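Local structure of beta-lactamase (Escherichia coli, 6PQ9) at residues K23-L28 / D52-N57; K92-K97 / D114-L119; P107-Y112 / D133-D138; I257-G262 / S291-L296. The protein probably hydrolyses beta-lactam antibiotics to substituted beta-amino acids, as a class A extended-spectrum enzyme that confers antibiotic resistance. The protein carries 1 engineered substitution. All coordinates share one frame; numbering follows the deposited sequence.

In the fold
The four contacts fall into two groups on opposite sides of the chain's centre. Contacts 1 and 4, about 13 Å apart between centres, pack the first and last helices (25-37 and 278-297) against the five-stranded sheet. They touch through Tyr295, are partly buried, and rely on apolar side chains, with no hydrogen bond between the segments of either. Contacts 2 and 3, about 11 Å apart between centres, belong to the helical region and meet where Leu119 packs on Tyr112. Contact 2 is a surface antiparallel strand pair held by backbone hydrogen bonds; contact 3 is buried, and a single carboxylate joins its two helix starts. Helix 107-111 lies in sequence between the two strands of contact 2.

Contact 1: K23-L28 / D52-N57; sequences KGTDSL and DNFKLN
At the outer edge of the five-stranded sheet, where the first turn of helix 25-37 lies against edge strand 55-58, Thr25 and Leu28 point from one side of the helix onto Phe54 and Leu56. The closest approach is between methyls: Leu28 CD2 is 3.5 Å from Leu56 CD1. These two leucines cross at about a right angle, and Leu56 CD1 lies 3.7 Å from Leu28 CG, so the Leu56 methyl lies against the CG-CD2 branch of Leu28. Leu28 CD2 reaches the rim of the Phe54 ring, close to the ring plane and 4.1 Å from Phe54 CZ. Phe54 can meet the helix because its CG is anti to the backbone N (chi1 -178°), which carries the ring tip toward Thr25 and Leu28. This is the alpha/beta domain of the class A fold, in which the terminal helices cover one face of the sheet; Tyr295 of helix 278-297 touches Leu28, and Val47 of the next strand backs Phe54 and Leu56. Thr25 meets Phe54 tip to tip, its OG1 4.0 Å from Phe54 CE1, while its methyl CG2 is 3.7 Å from Lys55 O. A weak hydrogen bond of 3.3 Å runs from Lys23 NZ to Thr25 OG1, and both also make weak hydrogen bonds to Tyr295 OH. Before the strand, Asp52 OD1 forms an Asx turn, accepting from Phe54 N at 3.0 Å, with the donor above the carboxylate plane.

Contact 2: K92-K97 / D114-L119; sequences KLFVKK and DGNVDL
Leu93 and Leu119 form an antiparallel hydrogen-bonded pair, as do Val95 and Val117, and the two short strand axes run at 146° to each other with a closest approach of 4.3 Å. The Leu93-Leu119 pair is closed by two nearly straight bonds, Leu93 N to Leu119 O at 2.8 Å and Leu119 N to Leu93 O at 2.9 Å. At the next pair Val95 N donates to Val117 O at 2.9 Å, but the return bond from Val117 N is weak. The weakening coincides with a G1 beta bulge, since Asn116 and Val117 both face Val95; it ends this two-stranded sheet, a small surface element of the helical domain of the class A fold. Beyond the bulge Asn116 replaces the backbone pairing with its side chain: OD1 accepts from Lys97 N at 3.1 Å, the donor lying 52° out of the amide plane. The Phe94 ring is nearly parallel to that amide (planes 9° apart), and its tip CZ is 3.5 Å from Asn116 CB. Asp118, on the same face of the sheet, brings OD2 to the ring edge, 3.7 Å from Phe94 CD2 and in the ring plane. Its other oxygen, OD1, accepts from a water that also donates to Lys92 O, bridging the strands. On the opposite face, Val95 CG2 and Leu119 CD1 touch at 4.2 Å, with Ile139 and Ile124 of two helices beneath.

Contact 3: P107-Y112 / D133-D138; sequences PLRDKY and DNNGCD
Hydrogen bonding centres on the carboxylate of Asp133, whose OD2 accepts from Leu108 N at 2.7 Å (160° at the hydrogen), the donor standing nearly on the line of the C-O bond. The other oxygen, OD1, works within its own segment: it accepts from Gly136 N at 2.8 Å, almost straight at 174° and from above the carboxylate plane, and weakly from Asn135 N. Asp133 is thereby the N-cap of helix 134-144, and Ser106 OG adds a bond to OD1. Packing follows the same group. Asp133 CG is anti to the backbone N (chi1 -159°), which directs the carboxylate into helix 107-111, where OD2 lies 3.1 Å from Leu108 CB and 3.4 Å from Pro107 CD. Leu108 crosses this carboxylate at about a right angle and sets its CD2 methyl 3.7 Å from Gly136 CA, a close approach permitted by the absence of a side chain on Gly136. Arg109 and Asn135 touch more loosely, with Arg109 CB 4.1 Å from Asn135 ND2; Leu101 O receives bonds from both side chains. Asp133 and Asn134 are second and third in the SDN motif, whose Ser and Asn face the active site in class A enzymes, while the Asp carboxylate turns away from it. With one oxygen gripped by helix 107-111 and the other by helix 134-144, the rotation of the carboxylate is fixed, consistent with a structural role in positioning the motif.

Contact 4: I257-G262 / S291-L296; sequences ITLPNG and SVWDYL. With ASP (aspartic acid), chain B.
Trp293 of the C-terminal helix 278-297 pushes its indole against the end of strand 248-258 and the type I turn Leu259-Gly262, joining helix to sheet in the alpha/beta domain of the class A fold. The tight part is the six-membered ring. Its edge meets Thr258 O in plane, 3.2 Å from Trp293 CZ3, and Ile257 CG2 lies 3.7 Å from the same CZ3. Pro260 comes tip to tip, CD 3.6 Å from Trp293 CH2. With CG anti to the backbone N (chi1 167°), the indole reaches across to all three. Leu259 is looser: CD2 stands 4.2 Å above one face of the indole, toward its rim, and 3.8 Å from Leu296 CB. On the solvent side lie Asn261 and Gly262 of the turn, while the exposed Pro260 touches the indole by CD. An aspartic acid molecule binds at this end of the helix. Its OD1 lies over one face of the Tyr295 ring, displaced toward the rim, and its amino N donates to Leu296 O at 3.1 Å.

Contact 1: K23-L28 / D52-N57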
loop_
_atom_site.group_PDB
_atom_site.type_symbol
_atom_site.label_atom_id
_atom_site.label_comp_id
_atom_site.label_asym_id
_atom_site.label_seq_id
_atom_site.Cartn_x
_atom_site.Cartn_y
_atom_site.Cartn_z
ATOM N N LYS A 23 -21.014 22.661 -7.727
ATOM C CA LYS A 23 -20.273 21.460 -8.103
ATOM C C LYS A 23 -20.522 20.355 -7.054
ATOM O O LYS A 23 -20.967 20.632 -5.928
ATOM C CB LYS A 23 -18.774 21.779 -8.243
ATOM C CG LYS A 23 -18.068 21.197 -9.472
ATOM C CD LYS A 23 -17.849 19.698 -9.384
ATOM C CE LYS A 23 -17.585 19.113 -10.762
ATOM N NZ LYS A 23 -17.649 17.626 -10.757
ATOM N N GLY A 24 -20.250 19.105 -7.432
ATOM C CA GLY A 24 -20.438 17.985 -6.532
ATOM C C GLY A 24 -19.190 17.622 -5.753
ATOM O O GLY A 24 -19.283 17.109 -4.632
ATOM N N THR A 25 -18.013 17.896 -6.330
ATOM C CA THR A 25 -16.760 17.515 -5.681
ATOM C C THR A 25 -16.569 18.252 -4.361
ATOM O O THR A 25 -16.073 17.674 -3.388
ATOM C CB THR A 25 -15.572 17.772 -6.613
ATOM O OG1 THR A 25 -15.889 17.306 -7.932
ATOM C CG2 THR A 25 -14.326 17.043 -6.110
ATOM N N ASP A 26 -16.961 19.527 -4.304
ATOM C CA ASP A 26 -16.829 20.288 -3.065
ATOM C C ASP A 26 -17.760 19.751 -1.983
ATOM O O ASP A 26 -17.412 19.763 -0.795
ATOM C CB ASP A 26 -17.109 21.768 -3.323
ATOM C CG ASP A 26 -18.327 21.980 -4.209
ATOM O OD1 ASP A 26 -18.377 21.342 -5.282
ATOM O OD2 ASP A 26 -19.230 22.768 -3.835
ATOM N N SER A 27 -18.950 19.283 -2.368
ATOM C CA SER A 27 -19.855 18.715 -1.375
ATOM C C SER A 27 -19.331 17.382 -0.858
ATOM O O SER A 27 -19.513 17.053 0.321
ATOM C CB SER A 27 -21.255 18.551 -1.962
ATOM O OG SER A 27 -22.151 18.030 -0.988
ATOM N N LEU A 28 -18.682 16.598 -1.723
ATOM C CA LEU A 28 -18.069 15.351 -1.275
ATOM C C LEU A 28 -16.942 15.635 -0.288
ATOM O O LEU A 28 -16.888 15.042 0.797
ATOM C CB LEU A 28 -17.565 14.547 -2.478
ATOM C CG LEU A 28 -16.861 13.207 -2.235
ATOM C CD1 LEU A 28 -17.781 12.202 -1.567
ATOM C CD2 LEU A 28 -16.321 12.637 -3.530
ATOM N N ASP A 52 -10.753 9.097 -16.569
ATOM C CA ASP A 52 -11.032 10.522 -16.650
ATOM C C ASP A 52 -10.135 11.244 -15.643
ATOM O O ASP A 52 -9.171 10.678 -15.119
ATOM C CB ASP A 52 -12.520 10.816 -16.447
ATOM C CG ASP A 52 -13.022 10.440 -15.076
ATOM O OD1 ASP A 52 -12.302 10.630 -14.078
ATOM O OD2 ASP A 52 -14.175 9.967 -14.991
ATOM N N ASN A 53 -10.463 12.496 -15.355
ATOM C CA ASN A 53 -9.577 13.332 -14.558
ATOM C C ASN A 53 -10.246 13.806 -13.272
ATOM O O ASN A 53 -10.021 14.922 -12.804
ATOM C CB ASN A 53 -9.057 14.499 -15.390
ATOM C CG ASN A 53 -7.826 14.107 -16.203
ATOM O OD1 ASN A 53 -7.879 14.012 -17.433
ATOM N ND2 ASN A 53 -6.715 13.844 -15.510
ATOM N N PHE A 54 -11.046 12.934 -12.666
ATOM C CA PHE A 54 -11.568 13.194 -11.335
ATOM C C PHE A 54 -10.445 13.219 -10.294
ATOM O O PHE A 54 -9.543 12.375 -10.296
ATOM C CB PHE A 54 -12.603 12.142 -10.968
ATOM C CG PHE A 54 -13.212 12.368 -9.642
ATOM C CD1 PHE A 54 -14.286 13.222 -9.509
ATOM C CD2 PHE A 54 -12.677 11.771 -8.507
ATOM C CE1 PHE A 54 -14.839 13.462 -8.271
ATOM C CE2 PHE A 54 -13.224 12.004 -7.268
ATOM C CZ PHE A 54 -14.310 12.850 -7.146
ATOM N N LYS A 55 -10.514 14.191 -9.386
ATOM C CA LYS A 55 -9.481 14.379 -8.376
ATOM C C LYS A 55 -10.116 14.889 -7.083
ATOM O O LYS A 55 -11.025 15.722 -7.115
ATOM C CB LYS A 55 -8.396 15.346 -8.871
ATOM C CG LYS A 55 -7.290 15.622 -7.855
ATOM C CD LYS A 55 -6.082 16.325 -8.478
ATOM C CE LYS A 55 -6.495 17.530 -9.311
ATOM N NZ LYS A 55 -6.886 18.692 -8.456
ATOM N N LEU A 56 -9.650 14.362 -5.949
ATOM C CA LEU A 56 -10.111 14.809 -4.640
ATOM C C LEU A 56 -8.984 14.645 -3.632
ATOM O O LEU A 56 -8.326 13.598 -3.592
ATOM C CB LEU A 56 -11.349 14.036 -4.184
ATOM C CG LEU A 56 -11.901 14.372 -2.793
ATOM C CD1 LEU A 56 -13.398 14.511 -2.809
ATOM C CD2 LEU A 56 -11.523 13.297 -1.799
ATOM N N ASN A 57 -8.762 15.688 -2.836
ATOM C CA ASN A 57 -7.764 15.696 -1.775
ATOM C C ASN A 57 -8.424 16.111 -0.476
ATOM O O ASN A 57 -9.330 16.947 -0.479
ATOM C CB ASN A 57 -6.629 16.673 -2.054
ATOM C CG ASN A 57 -5.759 16.237 -3.182
ATOM O OD1 ASN A 57 -5.949 15.159 -3.753
ATOM N ND2 ASN A 57 -4.776 17.066 -3.518
#

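Contact 2: K92-K97 / D114-L119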
loop_
_atom_site.group_PDB
_atom_site.type_symbol
_atom_site.label_atom_id
_atom_site.label_comp_id
_atom_site.label_asym_id
_atom_site.label_seq_id
_atom_site.Cartn_x
_atom_site.Cartn_y
_atom_site.Cartn_z
ATOM N N LYS A 92 15.140 -18.286 -8.909
ATOM C CA LYS A 92 15.158 -18.627 -7.494
ATOM C C LYS A 92 16.314 -17.952 -6.774
ATOM O O LYS A 92 17.444 -17.921 -7.272
ATOM C CB LYS A 92 15.232 -20.136 -7.305
ATOM C CG LYS A 92 13.931 -20.820 -7.677
ATOM C CD LYS A 92 13.824 -22.210 -7.069
ATOM C CE LYS A 92 12.651 -22.985 -7.662
ATOM N NZ LYS A 92 12.765 -24.436 -7.363
ATOM N N LEU A 93 16.012 -17.404 -5.601
ATOM C CA LEU A 93 16.982 -16.751 -4.735
ATOM C C LEU A 93 17.168 -17.588 -3.477
ATOM O O LEU A 93 16.186 -18.039 -2.873
ATOM C CB LEU A 93 16.521 -15.340 -4.353
ATOM C CG LEU A 93 16.296 -14.410 -5.540
ATOM C CD1 LEU A 93 15.901 -13.034 -5.084
ATOM C CD2 LEU A 93 17.561 -14.364 -6.372
ATOM N N PHE A 94 18.419 -17.800 -3.090
ATOM C CA PHE A 94 18.699 -18.502 -1.849
ATOM C C PHE A 94 18.520 -17.547 -0.674
ATOM O O PHE A 94 19.132 -16.476 -0.636
ATOM C CB PHE A 94 20.117 -19.080 -1.859
ATOM C CG PHE A 94 20.475 -19.836 -0.606
ATOM C CD1 PHE A 94 21.012 -19.174 0.496
ATOM C CD2 PHE A 94 20.270 -21.211 -0.526
ATOM C CE1 PHE A 94 21.338 -19.868 1.650
ATOM C CE2 PHE A 94 20.602 -21.909 0.618
ATOM C CZ PHE A 94 21.139 -21.233 1.709
ATOM N N VAL A 95 17.708 -17.954 0.294
ATOM C CA VAL A 95 17.362 -17.138 1.451
ATOM C C VAL A 95 18.021 -17.756 2.678
ATOM O O VAL A 95 17.761 -18.917 3.008
ATOM C CB VAL A 95 15.839 -17.046 1.625
ATOM C CG1 VAL A 95 15.485 -16.297 2.904
ATOM C CG2 VAL A 95 15.229 -16.388 0.397
ATOM N N LYS A 96 18.877 -16.993 3.347
ATOM C CA LYS A 96 19.541 -17.509 4.534
ATOM C C LYS A 96 18.569 -17.573 5.709
ATOM O O LYS A 96 17.645 -16.756 5.829
ATOM C CB LYS A 96 20.758 -16.645 4.891
ATOM C CG LYS A 96 21.712 -16.458 3.715
ATOM C CD LYS A 96 23.043 -15.876 4.147
ATOM C CE LYS A 96 22.960 -14.365 4.269
ATOM N NZ LYS A 96 24.286 -13.775 4.597
ATOM N N LYS A 97 18.775 -18.581 6.569
ATOM C CA LYS A 97 18.026 -18.663 7.817
ATOM C C LYS A 97 18.070 -17.345 8.578
ATOM O O LYS A 97 17.053 -16.906 9.122
ATOM C CB LYS A 97 18.572 -19.791 8.694
ATOM C CG LYS A 97 17.679 -20.140 9.891
ATOM C CD LYS A 97 18.324 -21.225 10.742
ATOM C CE LYS A 97 17.999 -21.049 12.229
ATOM N NZ LYS A 97 16.759 -21.773 12.622
ATOM N N ASP A 114 13.488 -23.330 8.923
ATOM C CA ASP A 114 14.925 -23.545 8.897
ATOM C C ASP A 114 15.637 -22.685 7.867
ATOM O O ASP A 114 16.861 -22.572 7.932
ATOM C CB ASP A 114 15.221 -25.020 8.633
ATOM C CG ASP A 114 14.652 -25.920 9.715
ATOM O OD1 ASP A 114 14.718 -25.521 10.905
ATOM O OD2 ASP A 114 14.131 -27.007 9.376
ATOM N N GLY A 115 14.910 -22.061 6.942
ATOM C CA GLY A 115 15.592 -21.179 6.024
ATOM C C GLY A 115 16.483 -21.979 5.089
ATOM O O GLY A 115 16.225 -23.147 4.789
ATOM N N ASN A 116 17.551 -21.336 4.633
ATOM C CA ASN A 116 18.506 -21.916 3.690
ATOM C C ASN A 116 17.785 -22.656 2.562
ATOM O O ASN A 116 18.015 -23.836 2.295
ATOM C CB ASN A 116 19.491 -22.823 4.414
ATOM C CG ASN A 116 20.269 -22.086 5.478
ATOM O OD1 ASN A 116 20.464 -20.874 5.383
ATOM N ND2 ASN A 116 20.724 -22.807 6.492
ATOM N N VAL A 117 16.894 -21.926 1.900
ATOM C CA VAL A 117 16.021 -22.493 0.883
ATOM C C VAL A 117 16.052 -21.611 -0.361
ATOM O O VAL A 117 16.241 -20.392 -0.276
ATOM C CB VAL A 117 14.582 -22.657 1.444
ATOM C CG1 VAL A 117 14.059 -21.318 1.991
ATOM C CG2 VAL A 117 13.630 -23.267 0.404
ATOM N N ASP A 118 15.891 -22.233 -1.532
ATOM C CA ASP A 118 15.798 -21.493 -2.789
ATOM C C ASP A 118 14.341 -21.200 -3.119
ATOM O O ASP A 118 13.571 -22.116 -3.420
ATOM C CB ASP A 118 16.450 -22.266 -3.926
ATOM C CG ASP A 118 17.900 -21.949 -4.049
ATOM O OD1 ASP A 118 18.231 -20.883 -4.621
ATOM O OD2 ASP A 118 18.703 -22.748 -3.524
ATOM N N LEU A 119 13.965 -19.922 -3.076
ATOM C CA LEU A 119 12.592 -19.498 -3.327
ATOM C C LEU A 119 12.539 -18.638 -4.575
ATOM O O LEU A 119 13.402 -17.773 -4.790
ATOM C CB LEU A 119 12.013 -18.718 -2.147
ATOM C CG LEU A 119 12.027 -19.433 -0.795
ATOM C CD1 LEU A 119 11.561 -18.489 0.307
ATOM C CD2 LEU A 119 11.153 -20.665 -0.874
HETATM O O HOH W 1 19.396 -19.755 -6.651
#

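Contact 3: P107-Y112 / D133-D138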
loop_
_atom_site.group_PDB
_atom_site.type_symbol
_atom_site.label_atom_id
_atom_site.label_comp_id
_atom_site.label_asym_id
_atom_site.label_seq_id
_atom_site.Cartn_x
_atom_site.Cartn_y
_atom_site.Cartn_z
ATOM N N PRO A 107 4.624 -15.201 6.876
ATOM C CA PRO A 107 4.274 -16.550 6.398
ATOM C C PRO A 107 5.447 -17.301 5.795
ATOM O O PRO A 107 5.477 -18.538 5.836
ATOM C CB PRO A 107 3.183 -16.276 5.357
ATOM C CG PRO A 107 2.554 -14.984 5.810
ATOM C CD PRO A 107 3.627 -14.187 6.494
ATOM N N LEU A 108 6.417 -16.582 5.230
ATOM C CA LEU A 108 7.595 -17.227 4.666
ATOM C C LEU A 108 8.369 -17.970 5.743
ATOM O O LEU A 108 8.736 -19.137 5.567
ATOM C CB LEU A 108 8.482 -16.180 3.988
ATOM C CG LEU A 108 8.611 -16.100 2.462
ATOM C CD1 LEU A 108 7.575 -16.937 1.762
ATOM C CD2 LEU A 108 8.585 -14.654 1.968
ATOM N N ARG A 109 8.635 -17.307 6.874
ATOM C CA ARG A 109 9.340 -17.976 7.960
ATOM C C ARG A 109 8.526 -19.141 8.504
ATOM O O ARG A 109 9.084 -20.187 8.854
ATOM C CB ARG A 109 9.659 -16.996 9.086
ATOM C CG ARG A 109 10.458 -17.632 10.232
ATOM C CD ARG A 109 9.793 -17.375 11.576
ATOM N NE ARG A 109 9.595 -15.948 11.752
ATOM C CZ ARG A 109 8.413 -15.341 11.822
ATOM N NH1 ARG A 109 7.275 -16.035 11.762
ATOM N NH2 ARG A 109 8.385 -14.020 11.949
ATOM N N ASP A 110 7.203 -18.984 8.574
ATOM C CA ASP A 110 6.357 -20.062 9.073
ATOM C C ASP A 110 6.411 -21.281 8.163
ATOM O O ASP A 110 6.284 -22.412 8.638
ATOM C CB ASP A 110 4.907 -19.580 9.218
ATOM C CG ASP A 110 4.740 -18.533 10.312
ATOM O OD1 ASP A 110 5.620 -18.434 11.196
ATOM O OD2 ASP A 110 3.724 -17.799 10.279
ATOM N N LYS A 111 6.584 -21.074 6.862
ATOM C CA LYS A 111 6.630 -22.188 5.926
ATOM C C LYS A 111 8.019 -22.814 5.819
ATOM O O LYS A 111 8.124 -24.024 5.608
ATOM C CB LYS A 111 6.153 -21.723 4.551
ATOM C CG LYS A 111 5.930 -22.845 3.553
ATOM C CD LYS A 111 5.445 -22.289 2.228
ATOM C CE LYS A 111 5.484 -23.345 1.130
ATOM N NZ LYS A 111 4.113 -23.795 0.724
ATOM N N TYR A 112 9.082 -22.021 5.965
ATOM C CA TYR A 112 10.466 -22.495 5.909
ATOM C C TYR A 112 11.190 -22.031 7.167
ATOM O O TYR A 112 12.033 -21.127 7.122
ATOM C CB TYR A 112 11.183 -21.992 4.655
ATOM C CG TYR A 112 10.370 -22.124 3.383
ATOM C CD1 TYR A 112 10.319 -23.329 2.692
ATOM C CD2 TYR A 112 9.672 -21.040 2.862
ATOM C CE1 TYR A 112 9.588 -23.462 1.521
ATOM C CE2 TYR A 112 8.935 -21.160 1.689
ATOM C CZ TYR A 112 8.896 -22.375 1.023
ATOM O OH TYR A 112 8.171 -22.507 -0.141
ATOM N N ASP A 133 4.191 -10.044 4.001
ATOM C CA ASP A 133 5.360 -10.629 4.655
ATOM C C ASP A 133 6.460 -9.597 4.915
ATOM O O ASP A 133 6.928 -8.914 3.999
ATOM C CB ASP A 133 5.900 -11.761 3.771
ATOM C CG ASP A 133 6.757 -12.741 4.538
ATOM O OD1 ASP A 133 7.793 -12.336 5.117
ATOM O OD2 ASP A 133 6.383 -13.921 4.568
ATOM N N ASN A 134 6.915 -9.516 6.164
ATOM C CA ASN A 134 7.988 -8.575 6.484
ATOM C C ASN A 134 9.372 -9.084 6.100
ATOM O O ASN A 134 10.242 -8.275 5.745
ATOM C CB ASN A 134 7.977 -8.228 7.969
ATOM C CG ASN A 134 6.821 -7.340 8.327
ATOM O OD1 ASN A 134 6.351 -6.571 7.497
ATOM N ND2 ASN A 134 6.327 -7.465 9.545
ATOM N N ASN A 135 9.612 -10.393 6.195
ATOM C CA ASN A 135 10.904 -10.914 5.767
ATOM C C ASN A 135 10.981 -10.966 4.248
ATOM O O ASN A 135 12.022 -10.643 3.674
ATOM C CB ASN A 135 11.164 -12.287 6.390
ATOM C CG ASN A 135 11.387 -12.204 7.882
ATOM O OD1 ASN A 135 12.082 -11.302 8.363
ATOM N ND2 ASN A 135 10.780 -13.128 8.633
ATOM N N GLY A 136 9.879 -11.323 3.582
ATOM C CA GLY A 136 9.809 -11.156 2.138
ATOM C C GLY A 136 10.119 -9.736 1.697
ATOM O O GLY A 136 10.855 -9.519 0.730
ATOM N N CYS A 137 9.574 -8.751 2.414
ATOM C CA CYS A 137 9.851 -7.349 2.122
ATOM C C CYS A 137 11.348 -7.050 2.154
ATOM O O CYS A 137 11.896 -6.453 1.217
ATOM C CB CYS A 137 9.101 -6.469 3.122
ATOM S SG CYS A 137 9.454 -4.726 2.991
ATOM N N ASP A 138 12.030 -7.471 3.219
ATOM C CA ASP A 138 13.445 -7.142 3.358
ATOM C C ASP A 138 14.315 -7.954 2.411
ATOM O O ASP A 138 15.324 -7.443 1.913
ATOM C CB ASP A 138 13.877 -7.347 4.804
ATOM C CG ASP A 138 13.296 -6.295 5.727
ATOM O OD1 ASP A 138 12.601 -5.377 5.229
ATOM O OD2 ASP A 138 13.530 -6.379 6.945
#

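Contact 4: I257-G262 / S291-L296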
loop_
_atom_site.group_PDB
_atom_site.type_symbol
_atom_site.label_atom_id
_atom_site.label_comp_id
_atom_site.label_asym_id
_atom_site.label_seq_id
_atom_site.Cartn_x
_atom_site.Cartn_y
_atom_site.Cartn_z
ATOM N N ILE A 257 -10.175 0.653 -7.496
ATOM C CA ILE A 257 -11.513 0.090 -7.358
ATOM C C ILE A 257 -12.217 0.160 -8.707
ATOM O O ILE A 257 -12.021 1.113 -9.471
ATOM C CB ILE A 257 -12.293 0.844 -6.262
ATOM C CG1 ILE A 257 -11.453 0.858 -4.986
ATOM C CG2 ILE A 257 -13.693 0.243 -6.042
ATOM C CD1 ILE A 257 -12.260 0.959 -3.751
ATOM N N THR A 258 -13.017 -0.863 -9.015
ATOM C CA THR A 258 -13.767 -0.928 -10.265
ATOM C C THR A 258 -15.204 -0.489 -10.011
ATOM O O THR A 258 -15.892 -1.059 -9.155
ATOM C CB THR A 258 -13.737 -2.333 -10.865
ATOM O OG1 THR A 258 -12.393 -2.840 -10.844
ATOM C CG2 THR A 258 -14.262 -2.308 -12.317
ATOM N N LEU A 259 -15.649 0.521 -10.751
ATOM C CA LEU A 259 -17.006 1.021 -10.620
ATOM C C LEU A 259 -17.973 0.111 -11.368
ATOM O O LEU A 259 -17.556 -0.697 -12.204
ATOM C CB LEU A 259 -17.091 2.443 -11.158
ATOM C CG LEU A 259 -16.367 3.529 -10.355
ATOM C CD1 LEU A 259 -15.862 4.624 -11.302
ATOM C CD2 LEU A 259 -17.282 4.118 -9.264
ATOM N N PRO A 260 -19.280 0.224 -11.084
ATOM C CA PRO A 260 -20.247 -0.649 -11.776
ATOM C C PRO A 260 -20.167 -0.581 -13.294
ATOM O O PRO A 260 -20.356 -1.610 -13.961
ATOM C CB PRO A 260 -21.596 -0.150 -11.248
ATOM C CG PRO A 260 -21.290 0.438 -9.904
ATOM C CD PRO A 260 -19.919 1.022 -10.013
ATOM N N ASN A 261 -19.879 0.597 -13.860
ATOM C CA ASN A 261 -19.807 0.772 -15.309
ATOM C C ASN A 261 -18.508 0.252 -15.916
ATOM O O ASN A 261 -18.283 0.446 -17.118
ATOM C CB ASN A 261 -19.963 2.250 -15.672
ATOM C CG ASN A 261 -18.820 3.102 -15.137
ATOM O OD1 ASN A 261 -17.919 2.601 -14.463
ATOM N ND2 ASN A 261 -18.853 4.394 -15.434
ATOM N N GLY A 262 -17.636 -0.371 -15.125
ATOM C CA GLY A 262 -16.394 -0.891 -15.642
ATOM C C GLY A 262 -15.208 0.051 -15.566
ATOM O O GLY A 262 -14.079 -0.384 -15.822
ATOM N N SER A 291 -18.340 6.829 0.564
ATOM C CA SER A 291 -18.806 8.142 0.114
ATOM C C SER A 291 -18.293 8.461 -1.283
ATOM O O SER A 291 -19.039 8.968 -2.131
ATOM C CB SER A 291 -18.356 9.229 1.088
ATOM O OG SER A 291 -18.957 9.054 2.352
ATOM N N VAL A 292 -17.003 8.208 -1.527
ATOM C CA VAL A 292 -16.433 8.453 -2.847
ATOM C C VAL A 292 -17.081 7.538 -3.880
ATOM O O VAL A 292 -17.396 7.959 -5.001
ATOM C CB VAL A 292 -14.905 8.275 -2.804
ATOM C CG1 VAL A 292 -14.319 8.279 -4.212
ATOM C CG2 VAL A 292 -14.257 9.353 -1.908
ATOM N N TRP A 293 -17.312 6.280 -3.506
ATOM C CA TRP A 293 -17.988 5.335 -4.386
ATOM C C TRP A 293 -19.388 5.831 -4.747
ATOM O O TRP A 293 -19.767 5.865 -5.924
ATOM C CB TRP A 293 -18.031 3.967 -3.696
ATOM C CG TRP A 293 -18.931 2.952 -4.305
ATOM C CD1 TRP A 293 -20.266 2.797 -4.082
ATOM C CD2 TRP A 293 -18.552 1.918 -5.225
ATOM N NE1 TRP A 293 -20.748 1.733 -4.817
ATOM C CE2 TRP A 293 -19.713 1.178 -5.524
ATOM C CE3 TRP A 293 -17.341 1.549 -5.823
ATOM C CZ2 TRP A 293 -19.699 0.090 -6.401
ATOM C CZ3 TRP A 293 -17.327 0.470 -6.686
ATOM C CH2 TRP A 293 -18.498 -0.243 -6.972
ATOM N N ASP A 294 -20.159 6.242 -3.733
ATOM C CA ASP A 294 -21.521 6.720 -3.943
ATOM C C ASP A 294 -21.554 7.911 -4.890
ATOM O O ASP A 294 -22.368 7.961 -5.818
ATOM C CB ASP A 294 -22.138 7.110 -2.604
ATOM C CG ASP A 294 -22.581 5.923 -1.803
ATOM O OD1 ASP A 294 -22.507 4.789 -2.324
ATOM O OD2 ASP A 294 -23.013 6.131 -0.646
ATOM N N TYR A 295 -20.679 8.891 -4.659
ATOM C CA TYR A 295 -20.648 10.076 -5.507
ATOM C C TYR A 295 -20.363 9.711 -6.963
ATOM O O TYR A 295 -21.021 10.217 -7.879
ATOM C CB TYR A 295 -19.611 11.068 -4.978
ATOM C CG TYR A 295 -19.365 12.233 -5.907
ATOM C CD1 TYR A 295 -20.228 13.330 -5.933
ATOM C CD2 TYR A 295 -18.284 12.235 -6.771
ATOM C CE1 TYR A 295 -20.004 14.396 -6.793
ATOM C CE2 TYR A 295 -18.059 13.289 -7.632
ATOM C CZ TYR A 295 -18.917 14.368 -7.644
ATOM O OH TYR A 295 -18.663 15.414 -8.511
ATOM N N LEU A 296 -19.378 8.835 -7.201
ATOM C CA LEU A 296 -18.990 8.506 -8.572
ATOM C C LEU A 296 -19.995 7.575 -9.249
ATOM O O LEU A 296 -20.141 7.607 -10.477
ATOM C CB LEU A 296 -17.598 7.880 -8.594
ATOM C CG LEU A 296 -16.420 8.735 -8.098
ATOM C CD1 LEU A 296 -15.124 7.905 -8.003
ATOM C CD2 LEU A 296 -16.206 9.952 -8.977
HETATM N N ASP B . -21.713 9.521 -12.419
HETATM C CA ASP B . -21.028 10.447 -13.314
HETATM C C ASP B . -19.536 10.101 -13.451
HETATM O O ASP B . -18.926 10.287 -14.512
HETATM C CB ASP B . -21.199 11.891 -12.817
HETATM C CG ASP B . -20.423 12.169 -11.525
HETATM O OD1 ASP B . -20.964 11.900 -10.427
HETATM O OD2 ASP B . -19.273 12.667 -11.610
#